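PDB 4RDL: capsid from Human calicivirus NLV/Boxer/2001/US, which builds the norovirus capsid and, through its dimeric protruding domain, binds Lewis-type histo-blood group glycans. Local coordinates for residues Phe48-Val53 against Phe107-Asn112; Ala252-Tyr257 against Ser300-Tyr305; Asn22-Ser27 against Pro234-Ser239. All blocks are in the same frame, centred on the assembly; numbering follows the deposited sequence.

Contact 1 of 3, residues Phe48-Val53 against Phe107-Asn112; sequences FQNGRV and FPDFGN
OD2 of D109 is gripped by two successive backbone amides of the facing loop. Q49 N reaches D109 OD2 at 2.8 Å on the anti lone pair, the one turned away from OD1, and the bond is somewhat bent at 144°. N50 N comes from above the carboxylate plane instead, 3.1 Å from D109 OD2 but almost straight at 173°. With CG tucked between its own backbone N and carbonyl carbon (chi1 70°), D109 places OD2 against the amides of Q49 and N50, and its CB packs alongside CB of Q49 at 4.0 Å. F48 adds its CB, 3.4 Å from the same D109 OD2.

N50 answers in the other direction. N50 ND2 donates to F107 O at 2.9 Å, from above the carbonyl plane, and also to a water that accepts from D109 N, so the two loops are joined by direct bonds and by one bridging water. The other oxygen of D109, OD1, makes a salt bridge to R28, whose cation also lies against the F48 ring. Two charged groups and an aromatic ring thus lock together in the interior, where the arginine would offset the buried negative charge. N50 OD1 is taken by T62 and Q49 OE1 by A202.

All six touching residues are buried, close to the centre of the chain. Here the loop between strands 35-38 and 72-80 meets the one between strands 83-89 and 113-121; F107 and P108 rest on M73 of strand 72-80, while V53 leans on helix 235-244 through V238 and F241.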
# COMPACT_ATOMS: atom_id res chain seq x y z
N PHE A 48 -0.74 -2.28 -19.23
CA PHE A 48 -1.24 -2.02 -17.89
C PHE A 48 -1.44 -0.52 -17.72
O PHE A 48 -0.72 0.28 -18.34
CB PHE A 48 -0.28 -2.56 -16.84
CG PHE A 48 0.10 -4.00 -17.06
CD1 PHE A 48 -0.82 -4.90 -17.56
CD2 PHE A 48 1.39 -4.44 -16.80
CE1 PHE A 48 -0.47 -6.23 -17.78
CE2 PHE A 48 1.74 -5.76 -17.00
CZ PHE A 48 0.82 -6.65 -17.51
N GLN A 49 -2.41 -0.13 -16.90
CA GLN A 49 -2.66 1.28 -16.66
C GLN A 49 -2.12 1.72 -15.30
O GLN A 49 -1.92 2.91 -15.05
CB GLN A 49 -4.14 1.60 -16.80
CG GLN A 49 -4.64 1.37 -18.21
CD GLN A 49 -3.84 2.18 -19.22
OE1 GLN A 49 -3.75 3.40 -19.11
NE2 GLN A 49 -3.25 1.50 -20.20
N ASN A 50 -1.91 0.74 -14.42
CA ASN A 50 -1.22 0.97 -13.16
C ASN A 50 0.24 0.56 -13.26
O ASN A 50 0.61 -0.22 -14.14
CB ASN A 50 -1.94 0.26 -12.01
CG ASN A 50 -3.26 0.94 -11.66
OD1 ASN A 50 -3.35 2.17 -11.67
ND2 ASN A 50 -4.28 0.15 -11.37
N GLY A 51 1.08 1.11 -12.39
CA GLY A 51 2.52 0.92 -12.45
C GLY A 51 3.18 1.57 -13.65
O GLY A 51 4.28 1.14 -14.04
N ARG A 52 2.54 2.57 -14.24
CA ARG A 52 3.04 3.23 -15.45
C ARG A 52 3.59 4.62 -15.15
O ARG A 52 2.88 5.48 -14.62
CB ARG A 52 1.95 3.33 -16.52
CG ARG A 52 1.30 2.00 -16.89
CD ARG A 52 2.31 1.02 -17.52
NE ARG A 52 2.97 1.55 -18.71
CZ ARG A 52 2.54 1.39 -19.96
NH1 ARG A 52 1.43 0.69 -20.20
NH2 ARG A 52 3.21 1.90 -20.98
N VAL A 53 4.86 4.83 -15.49
CA VAL A 53 5.56 6.09 -15.25
C VAL A 53 6.80 6.10 -16.15
O VAL A 53 7.37 5.06 -16.44
CB VAL A 53 5.99 6.21 -13.76
CG1 VAL A 53 7.05 5.15 -13.41
CG2 VAL A 53 6.48 7.61 -13.43
N PHE A 107 -7.54 2.97 -9.92
CA PHE A 107 -8.63 2.10 -10.35
C PHE A 107 -8.08 0.77 -10.88
O PHE A 107 -7.11 0.76 -11.63
CB PHE A 107 -9.45 2.81 -11.44
CG PHE A 107 -10.80 2.20 -11.68
CD1 PHE A 107 -11.93 2.65 -10.99
CD2 PHE A 107 -10.97 1.18 -12.61
CE1 PHE A 107 -13.18 2.10 -11.22
CE2 PHE A 107 -12.22 0.62 -12.84
CZ PHE A 107 -13.33 1.08 -12.15
N PRO A 108 -8.69 -0.37 -10.50
CA PRO A 108 -8.20 -1.67 -10.99
C PRO A 108 -8.06 -1.69 -12.51
O PRO A 108 -8.96 -1.23 -13.23
CB PRO A 108 -9.30 -2.64 -10.55
CG PRO A 108 -9.88 -2.02 -9.33
CD PRO A 108 -9.88 -0.53 -9.63
N ASP A 109 -6.96 -2.25 -13.01
CA ASP A 109 -6.76 -2.36 -14.46
C ASP A 109 -6.90 -3.79 -14.98
O ASP A 109 -6.27 -4.18 -15.96
CB ASP A 109 -5.45 -1.68 -14.92
CG ASP A 109 -4.20 -2.43 -14.49
OD1 ASP A 109 -4.30 -3.40 -13.71
OD2 ASP A 109 -3.10 -2.03 -14.94
N PHE A 110 -7.76 -4.56 -14.32
CA PHE A 110 -8.12 -5.89 -14.77
C PHE A 110 -9.39 -5.81 -15.61
O PHE A 110 -10.44 -5.37 -15.11
CB PHE A 110 -8.29 -6.84 -13.58
CG PHE A 110 -7.05 -6.96 -12.75
CD1 PHE A 110 -5.97 -7.69 -13.22
CD2 PHE A 110 -6.93 -6.29 -11.55
CE1 PHE A 110 -4.80 -7.78 -12.47
CE2 PHE A 110 -5.76 -6.37 -10.80
CZ PHE A 110 -4.70 -7.11 -11.27
N GLY A 111 -9.28 -6.21 -16.87
CA GLY A 111 -10.36 -6.06 -17.82
C GLY A 111 -11.09 -7.35 -18.15
O GLY A 111 -10.50 -8.43 -18.07
N ASN A 112 -12.36 -7.21 -18.51
CA ASN A 112 -13.19 -8.33 -18.95
C ASN A 112 -13.34 -9.43 -17.92
O ASN A 112 -13.37 -10.61 -18.26
CB ASN A 112 -12.68 -8.93 -20.27
CG ASN A 112 -13.79 -9.63 -21.04
OD1 ASN A 112 -14.89 -9.10 -21.15
ND2 ASN A 112 -13.51 -10.82 -21.55
O HOH W 1 -4.65 -2.73 -11.07

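Contact 2 of 3, residues Ala252-Tyr257 against Ser300-Tyr305; sequences AALLHY and SWVSRY
A252 and V302 hold the tight end of this strand pair. V302 N donates to A252 O at 2.8 Å and nearly straight, and A252 N returns a longer, more bent bond to V302 O at 3.1 Å. One step on, A253 and W301 form a non-hydrogen-bonded pair whose CA atoms draw in to 4.5 Å. On their side of the sheet the six-membered ring of W301 takes the methyl of A253 in an off-centre CH-pi contact, A253 CB lying 4.3 Å from the ring centroid; F14 and F298 pack on the same indole.

On the other face A252, L254 and V302 make apolar contacts, beside S300: CG1 of V302, set anti to its own carbonyl carbon (chi1 -63°), meets L254 CB at 3.8 Å. L254 N donates to S300 O at 2.9 Å. The loose side lies past V302, where the strand ends and S303 to Y305 are exposed to solvent. There S303 OG accepts from Y305 N in an ST turn, and R304 is tied back by a salt bridge to D251.

This is antiparallel beta pairing within the seven-stranded antiparallel sheet that also holds strands 265-272 and 276-279, in the protruding domain of the capsid protein.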
# COMPACT_ATOMS: atom_id res chain seq x y z
N ALA A 252 18.79 3.72 -22.70
CA ALA A 252 18.36 2.78 -21.67
C ALA A 252 19.20 2.95 -20.42
O ALA A 252 20.36 3.36 -20.48
CB ALA A 252 18.48 1.35 -22.19
N ALA A 253 18.59 2.64 -19.27
CA ALA A 253 19.31 2.62 -18.00
C ALA A 253 19.73 1.19 -17.71
O ALA A 253 18.87 0.32 -17.53
CB ALA A 253 18.42 3.16 -16.88
N LEU A 254 21.03 0.94 -17.65
CA LEU A 254 21.55 -0.38 -17.30
C LEU A 254 21.43 -0.57 -15.80
O LEU A 254 21.93 0.25 -15.02
CB LEU A 254 23.02 -0.52 -17.72
CG LEU A 254 23.72 -1.80 -17.26
CD1 LEU A 254 23.11 -3.03 -17.93
CD2 LEU A 254 25.23 -1.74 -17.54
N LEU A 255 20.76 -1.66 -15.40
CA LEU A 255 20.66 -2.04 -13.99
C LEU A 255 21.38 -3.35 -13.76
O LEU A 255 21.34 -4.25 -14.61
CB LEU A 255 19.21 -2.23 -13.55
CG LEU A 255 18.20 -1.14 -13.88
CD1 LEU A 255 16.87 -1.53 -13.25
CD2 LEU A 255 18.67 0.20 -13.37
N HIS A 256 22.02 -3.47 -12.60
CA HIS A 256 22.47 -4.76 -12.12
C HIS A 256 21.61 -5.17 -10.95
O HIS A 256 21.32 -4.36 -10.06
CB HIS A 256 23.95 -4.72 -11.73
CG HIS A 256 24.86 -4.69 -12.90
ND1 HIS A 256 26.23 -4.66 -12.78
CD2 HIS A 256 24.60 -4.71 -14.23
CE1 HIS A 256 26.77 -4.64 -13.98
NE2 HIS A 256 25.81 -4.68 -14.88
N TYR A 257 21.16 -6.42 -10.96
CA TYR A 257 20.40 -7.00 -9.87
C TYR A 257 21.42 -7.71 -9.01
O TYR A 257 22.00 -8.73 -9.43
CB TYR A 257 19.37 -7.97 -10.44
CG TYR A 257 18.46 -8.65 -9.45
CD1 TYR A 257 17.52 -7.92 -8.71
CD2 TYR A 257 18.50 -10.03 -9.27
CE1 TYR A 257 16.67 -8.55 -7.82
CE2 TYR A 257 17.65 -10.67 -8.37
CZ TYR A 257 16.74 -9.92 -7.65
OH TYR A 257 15.88 -10.54 -6.77
N SER A 300 24.62 2.75 -15.29
CA SER A 300 24.82 3.90 -16.18
C SER A 300 23.78 3.91 -17.28
O SER A 300 23.10 2.91 -17.51
CB SER A 300 26.20 3.85 -16.82
OG SER A 300 26.22 2.87 -17.85
N TRP A 301 23.66 5.04 -17.95
CA TRP A 301 22.92 5.10 -19.20
C TRP A 301 23.76 4.39 -20.27
O TRP A 301 24.99 4.51 -20.28
CB TRP A 301 22.67 6.56 -19.60
CG TRP A 301 21.77 7.27 -18.62
CD1 TRP A 301 22.13 8.16 -17.66
CD2 TRP A 301 20.35 7.11 -18.52
NE1 TRP A 301 21.02 8.57 -16.95
CE2 TRP A 301 19.91 7.95 -17.47
CE3 TRP A 301 19.41 6.34 -19.21
CZ2 TRP A 301 18.57 8.04 -17.10
CZ3 TRP A 301 18.08 6.43 -18.84
CH2 TRP A 301 17.67 7.27 -17.79
N VAL A 302 23.10 3.60 -21.11
CA VAL A 302 23.78 2.86 -22.16
C VAL A 302 22.99 3.00 -23.46
O VAL A 302 21.82 3.39 -23.44
CB VAL A 302 23.95 1.36 -21.81
CG1 VAL A 302 24.83 1.19 -20.58
CG2 VAL A 302 22.58 0.68 -21.62
N SER A 303 23.63 2.69 -24.58
CA SER A 303 22.92 2.79 -25.85
C SER A 303 21.97 1.61 -26.01
O SER A 303 22.08 0.59 -25.30
CB SER A 303 23.89 2.90 -27.02
OG SER A 303 24.06 1.68 -27.70
N ARG A 304 21.01 1.75 -26.92
CA ARG A 304 20.05 0.68 -27.17
C ARG A 304 20.76 -0.59 -27.63
O ARG A 304 20.19 -1.68 -27.53
CB ARG A 304 19.03 1.11 -28.22
CG ARG A 304 19.63 1.53 -29.55
CD ARG A 304 18.63 2.35 -30.35
NE ARG A 304 19.18 2.85 -31.60
CZ ARG A 304 19.80 4.02 -31.73
NH1 ARG A 304 19.96 4.81 -30.68
NH2 ARG A 304 20.27 4.40 -32.92
N TYR A 305 21.98 -0.45 -28.14
CA TYR A 305 22.75 -1.58 -28.66
C TYR A 305 23.48 -2.39 -27.60
O TYR A 305 24.07 -3.42 -27.90
CB TYR A 305 23.71 -1.12 -29.76
CG TYR A 305 22.98 -0.54 -30.95
CD1 TYR A 305 22.36 -1.38 -31.88
CD2 TYR A 305 22.86 0.83 -31.12
CE1 TYR A 305 21.68 -0.86 -32.95
CE2 TYR A 305 22.16 1.35 -32.20
CZ TYR A 305 21.57 0.50 -33.11
OH TYR A 305 20.87 1.00 -34.19

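Contact 3 of 3, residues Asn22-Ser27 against Pro234-Ser239; sequences NLMSNS and PQEFVS
The extended chain at S25 runs past the first turn of helix 235-244, with CA of S27 and CA of Q235 4.5 Å apart, and Q235 N, just after the N-cap residue P234, donates to S25 O at 2.9 Å. S25 is held a second time: its N donates to E236 OE2 at 2.8 Å, nearly straight at 165°, and meets that oxygen on its syn side. One residue of the loop is therefore clamped by a helix amide and a helix side chain. E236 reaches it by bending at chi2 (79°), which brings OE2 to S25 N. The negative group lies at the helix N terminus, where the dipole would be expected to steady it.

M24 runs past E236 in the opposite direction, its CB 3.2 Å from E236 OE2, and carries its thioether on to the F237 ring. M24 SD lies at the ring edge, in its plane, 5.0 Å from the centroid of the F237 ring: a Met-aromatic contact. The chain then bends at chi3, putting M24 CE against F237 CE1 at 3.7 Å, and P234 CB touches SD from the helix start. At the other end of the contact, S27 CB lies 3.4 Å from OE1 of Q235, and a water lies close to both this oxygen and S27 O. The amide nitrogen of Q235 goes to T64 O and V65 O, while S27 OG bonds to L233 O.

E236 OE1 crosses the dimer interface to S66 OG of the second subunit, whose V65 packs on L23. Within the chain, N26 and S27 rest on C231 of strand 228-231, P234 meets I33 in the loop leading to strand 35-38, and F237 meets P17.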
# COMPACT_ATOMS: atom_id res chain seq x y z
N ASN A 22 11.85 -8.20 -2.98
CA ASN A 22 10.78 -8.86 -2.24
C ASN A 22 10.22 -8.07 -1.06
O ASN A 22 9.34 -8.56 -0.35
CB ASN A 22 11.18 -10.28 -1.81
CG ASN A 22 12.28 -10.29 -0.75
OD1 ASN A 22 13.15 -9.41 -0.71
ND2 ASN A 22 12.26 -11.31 0.09
N LEU A 23 10.70 -6.84 -0.89
CA LEU A 23 10.11 -5.90 0.07
C LEU A 23 9.24 -4.85 -0.62
O LEU A 23 8.60 -4.05 0.04
CB LEU A 23 11.18 -5.20 0.91
CG LEU A 23 12.06 -6.11 1.77
CD1 LEU A 23 12.96 -5.29 2.68
CD2 LEU A 23 11.20 -7.05 2.58
N MET A 24 9.23 -4.85 -1.95
CA MET A 24 8.44 -3.88 -2.70
C MET A 24 7.10 -4.46 -3.12
O MET A 24 6.93 -5.68 -3.16
CB MET A 24 9.22 -3.34 -3.90
CG MET A 24 10.37 -2.43 -3.48
SD MET A 24 11.29 -1.71 -4.84
CE MET A 24 12.14 -3.18 -5.43
N SER A 25 6.15 -3.58 -3.44
CA SER A 25 4.82 -3.99 -3.84
C SER A 25 4.65 -4.12 -5.35
O SER A 25 5.26 -3.40 -6.14
CB SER A 25 3.80 -2.96 -3.34
OG SER A 25 2.46 -3.33 -3.66
N ASN A 26 3.80 -5.06 -5.76
CA ASN A 26 3.25 -5.07 -7.10
C ASN A 26 2.59 -3.71 -7.34
O ASN A 26 2.13 -3.05 -6.40
CB ASN A 26 2.21 -6.21 -7.17
CG ASN A 26 1.92 -6.68 -8.59
OD1 ASN A 26 1.23 -6.01 -9.36
ND2 ASN A 26 2.41 -7.87 -8.92
N SER A 27 2.53 -3.27 -8.60
CA SER A 27 1.86 -2.00 -8.91
C SER A 27 0.41 -2.16 -9.37
O SER A 27 -0.30 -1.16 -9.56
CB SER A 27 2.66 -1.21 -9.94
OG SER A 27 2.96 -2.03 -11.06
N PRO A 234 7.71 -2.35 -10.00
CA PRO A 234 7.33 -2.30 -8.58
C PRO A 234 6.76 -0.91 -8.25
O PRO A 234 7.23 0.09 -8.81
CB PRO A 234 8.66 -2.49 -7.84
CG PRO A 234 9.57 -3.15 -8.86
CD PRO A 234 9.16 -2.55 -10.17
N GLN A 235 5.78 -0.86 -7.37
CA GLN A 235 5.18 0.43 -7.04
C GLN A 235 6.22 1.42 -6.50
O GLN A 235 6.18 2.61 -6.79
CB GLN A 235 4.05 0.27 -6.02
CG GLN A 235 3.35 1.58 -5.71
CD GLN A 235 2.72 2.20 -6.95
OE1 GLN A 235 2.34 1.49 -7.88
NE2 GLN A 235 2.59 3.53 -6.96
N GLU A 236 7.16 0.92 -5.71
CA GLU A 236 8.13 1.83 -5.10
C GLU A 236 9.11 2.39 -6.15
O GLU A 236 9.71 3.43 -5.92
CB GLU A 236 8.84 1.19 -3.91
CG GLU A 236 7.95 1.06 -2.66
CD GLU A 236 6.99 -0.13 -2.72
OE1 GLU A 236 6.15 -0.25 -1.79
OE2 GLU A 236 7.07 -0.95 -3.67
N PHE A 237 9.25 1.73 -7.29
CA PHE A 237 9.98 2.35 -8.40
C PHE A 237 9.21 3.57 -8.90
O PHE A 237 9.80 4.61 -9.21
CB PHE A 237 10.17 1.40 -9.59
CG PHE A 237 11.40 0.53 -9.51
CD1 PHE A 237 11.68 -0.22 -8.38
CD2 PHE A 237 12.25 0.43 -10.60
CE1 PHE A 237 12.81 -1.04 -8.33
CE2 PHE A 237 13.38 -0.39 -10.56
CZ PHE A 237 13.65 -1.12 -9.42
N VAL A 238 7.89 3.44 -9.00
CA VAL A 238 7.06 4.54 -9.48
C VAL A 238 7.23 5.77 -8.59
O VAL A 238 7.52 6.87 -9.07
CB VAL A 238 5.56 4.15 -9.57
CG1 VAL A 238 4.73 5.36 -10.00
CG2 VAL A 238 5.36 2.98 -10.52
N SER A 239 7.04 5.60 -7.28
CA SER A 239 7.14 6.75 -6.38
C SER A 239 8.57 7.30 -6.37
O SER A 239 8.77 8.51 -6.24
CB SER A 239 6.67 6.41 -4.97
OG SER A 239 7.30 5.25 -4.47
O HOH W 2 0.25 1.61 -9.60

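In the fold
From the N terminus, the chain first lays down 22-27, which waits more than 200 residues for 234-239; contact 3 thus closes by far the longest loop. Within that loop, contact 1 closes a shorter one, joining 48-53 to 107-112 around strands 72-80 and 83-89. The two touch: G51 packs on S27 and V238, so loops and helix 235-244 form one buried block. Contact 2 opens only after contact 3 has closed, when strand 252-258 follows the helix and later pairs with 295-302. Its centre is about 26 Å from that of contact 1, but its nearest atoms lie about 5 Å from those of contact 3, without touching; it belongs to the sheet that also includes strand 35-38.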